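Local atomic coordinates of transcription factor tau subunit sfc1 (Schizosaccharomyces pombe, PDB entry 4BJI), a protein that forms part of TFIIIC, binding boxA promoter elements of tRNA and similar genes so that RNA polymerase III can be recruited. Residues R51-T55 with V139-D144. Numbering follows the deposited sequence.
Sequences RPVWT and VYQVCD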
loop_
_atom_site.group_PDB
_atom_site.type_symbol
_atom_site.label_atom_id
_atom_site.label_comp_id
_atom_site.label_asym_id
_atom_site.label_seq_id
_atom_site.Cartn_x
_atom_site.Cartn_y
_atom_site.Cartn_z
ATOM N N ARG A 51 2.279 12.033 2.165
ATOM C CA ARG A 51 2.367 10.600 2.404
ATOM C C ARG A 51 3.522 10.093 1.543
ATOM O O ARG A 51 3.464 10.198 0.329
ATOM C CB ARG A 51 1.040 9.959 1.993
ATOM C CG ARG A 51 0.968 8.500 2.026
ATOM C CD ARG A 51 -0.534 8.187 1.885
ATOM N NE ARG A 51 -0.779 6.888 1.348
ATOM C CZ ARG A 51 -2.021 6.375 1.290
ATOM N NH1 ARG A 51 -3.038 7.072 1.760
ATOM N NH2 ARG A 51 -2.208 5.210 0.784
ATOM N N PRO A 52 4.598 9.586 2.160
ATOM C CA PRO A 52 5.783 9.282 1.353
ATOM C C PRO A 52 5.721 7.980 0.572
ATOM O O PRO A 52 6.594 7.717 -0.248
ATOM C CB PRO A 52 6.904 9.167 2.377
ATOM C CG PRO A 52 6.180 8.792 3.660
ATOM C CD PRO A 52 4.867 9.521 3.610
ATOM N N VAL A 53 4.717 7.156 0.840
ATOM C CA VAL A 53 4.598 5.810 0.278
ATOM C C VAL A 53 3.163 5.600 -0.185
ATOM O O VAL A 53 2.224 5.714 0.634
ATOM C CB VAL A 53 4.936 4.746 1.378
ATOM C CG1 VAL A 53 4.722 3.344 0.877
ATOM C CG2 VAL A 53 6.383 4.919 1.902
ATOM N N TRP A 54 2.971 5.254 -1.455
ATOM C CA TRP A 54 1.646 5.144 -2.056
ATOM C C TRP A 54 1.535 3.968 -3.014
ATOM O O TRP A 54 2.428 3.764 -3.859
ATOM C CB TRP A 54 1.377 6.351 -2.950
ATOM C CG TRP A 54 1.114 7.683 -2.313
ATOM C CD1 TRP A 54 2.034 8.644 -2.000
ATOM C CD2 TRP A 54 -0.168 8.242 -2.026
ATOM N NE1 TRP A 54 1.387 9.780 -1.514
ATOM C CE2 TRP A 54 0.036 9.543 -1.527
ATOM C CE3 TRP A 54 -1.468 7.765 -2.143
ATOM C CZ2 TRP A 54 -1.024 10.368 -1.136
ATOM C CZ3 TRP A 54 -2.511 8.582 -1.741
ATOM C CH2 TRP A 54 -2.277 9.866 -1.249
ATOM N N THR A 55 0.408 3.271 -3.032
ATOM C CA THR A 55 0.106 2.430 -4.186
ATOM C C THR A 55 -0.334 3.302 -5.377
ATOM O O THR A 55 -0.806 4.451 -5.210
ATOM C CB THR A 55 -1.013 1.451 -3.930
ATOM O OG1 THR A 55 -2.178 2.207 -3.581
ATOM C CG2 THR A 55 -0.624 0.477 -2.808
ATOM N N VAL A 139 -4.413 -4.643 -3.359
ATOM C CA VAL A 139 -3.309 -4.217 -2.492
ATOM C C VAL A 139 -3.799 -3.038 -1.657
ATOM O O VAL A 139 -4.204 -2.026 -2.206
ATOM C CB VAL A 139 -2.040 -3.789 -3.258
ATOM C CG1 VAL A 139 -0.933 -3.431 -2.290
ATOM C CG2 VAL A 139 -1.585 -4.884 -4.202
ATOM N N TYR A 140 -3.821 -3.208 -0.335
ATOM C CA TYR A 140 -4.331 -2.190 0.589
ATOM C C TYR A 140 -3.220 -1.729 1.497
ATOM O O TYR A 140 -2.520 -2.548 2.097
ATOM C CB TYR A 140 -5.475 -2.744 1.432
ATOM C CG TYR A 140 -6.701 -3.055 0.615
ATOM C CD1 TYR A 140 -6.871 -4.300 0.042
ATOM C CD2 TYR A 140 -7.664 -2.103 0.412
ATOM C CE1 TYR A 140 -7.989 -4.587 -0.714
ATOM C CE2 TYR A 140 -8.786 -2.386 -0.340
ATOM C CZ TYR A 140 -8.937 -3.623 -0.883
ATOM O OH TYR A 140 -10.090 -3.885 -1.653
ATOM N N GLN A 141 -3.114 -0.426 1.662
ATOM C CA GLN A 141 -2.193 0.131 2.636
ATOM C C GLN A 141 -2.861 0.303 4.000
ATOM O O GLN A 141 -4.051 0.608 4.083
ATOM C CB GLN A 141 -1.636 1.454 2.177
ATOM C CG GLN A 141 -0.628 1.278 1.035
ATOM C CD GLN A 141 -0.041 2.608 0.643
ATOM O OE1 GLN A 141 -0.590 3.285 -0.241
ATOM N NE2 GLN A 141 1.022 3.021 1.281
ATOM N N VAL A 142 -2.090 0.120 5.066
ATOM C CA VAL A 142 -2.651 0.167 6.414
ATOM C C VAL A 142 -3.436 1.442 6.718
ATOM O O VAL A 142 -4.525 1.381 7.298
ATOM C CB VAL A 142 -1.530 -0.039 7.429
ATOM C CG1 VAL A 142 -1.984 0.345 8.859
ATOM C CG2 VAL A 142 -1.011 -1.490 7.346
ATOM N N CYS A 143 -2.899 2.582 6.339
ATOM C CA CYS A 143 -3.543 3.863 6.603
ATOM C C CYS A 143 -4.895 4.009 5.925
ATOM O O CYS A 143 -5.667 4.914 6.298
ATOM C CB CYS A 143 -2.609 5.006 6.212
ATOM S SG CYS A 143 -2.065 4.988 4.470
ATOM N N ASP A 144 -5.170 3.160 4.932
ATOM C CA ASP A 144 -6.424 3.200 4.192
ATOM C C ASP A 144 -7.413 2.133 4.700
ATOM O O ASP A 144 -8.490 1.985 4.108
ATOM C CB ASP A 144 -6.172 3.017 2.708
ATOM C CG ASP A 144 -5.264 4.082 2.121
ATOM O OD1 ASP A 144 -5.311 5.228 2.601
ATOM O OD2 ASP A 144 -4.536 3.745 1.168
HETATM O O HOH W 1 -4.179 0.751 -2.509
#
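Gln-141 OE1 is gripped by two donors that reach it from opposite faces of its amide plane, Arg-51 NH2 at 2.7 Å and the backbone N of Thr-55 at 3.0 Å. The other end of the same amide gives a straight bond (180°) from Gln-141 NE2 to Val-53 O, 3.0 Å long, so the side chain bridges the backbone of the outermost strand 53-55 and its flip is fixed; NE2 also hydrogen-bonds to Tyr-107 O. Arg-51, extended with CG anti to its own N (chi1 174°), holds Asp-144 end-on in a salt bridge: NH2 meets OD2 at 2.8 Å and NH1 meets OD1 at 3.0 Å, the guanidinium and carboxylate planes turned 39° apart. Cys-143 SG sits over the centre of one guanidinium face, 3.5 Å from Arg-51 CZ, while Trp-54 CE3 lies over the opposite face, towards its rim. A water also links Thr-55 OG1 to Val-139 O, and OG1 caps helix 56-60 at the N of Ala-58. Strands 53-55 and 139-141 belong to separate sheets, and this buried polar network joins the strand between two helices of the helix-turn-helix family region to the two-stranded antiparallel sheet 109-111/139-141 of the DNA-binding domain.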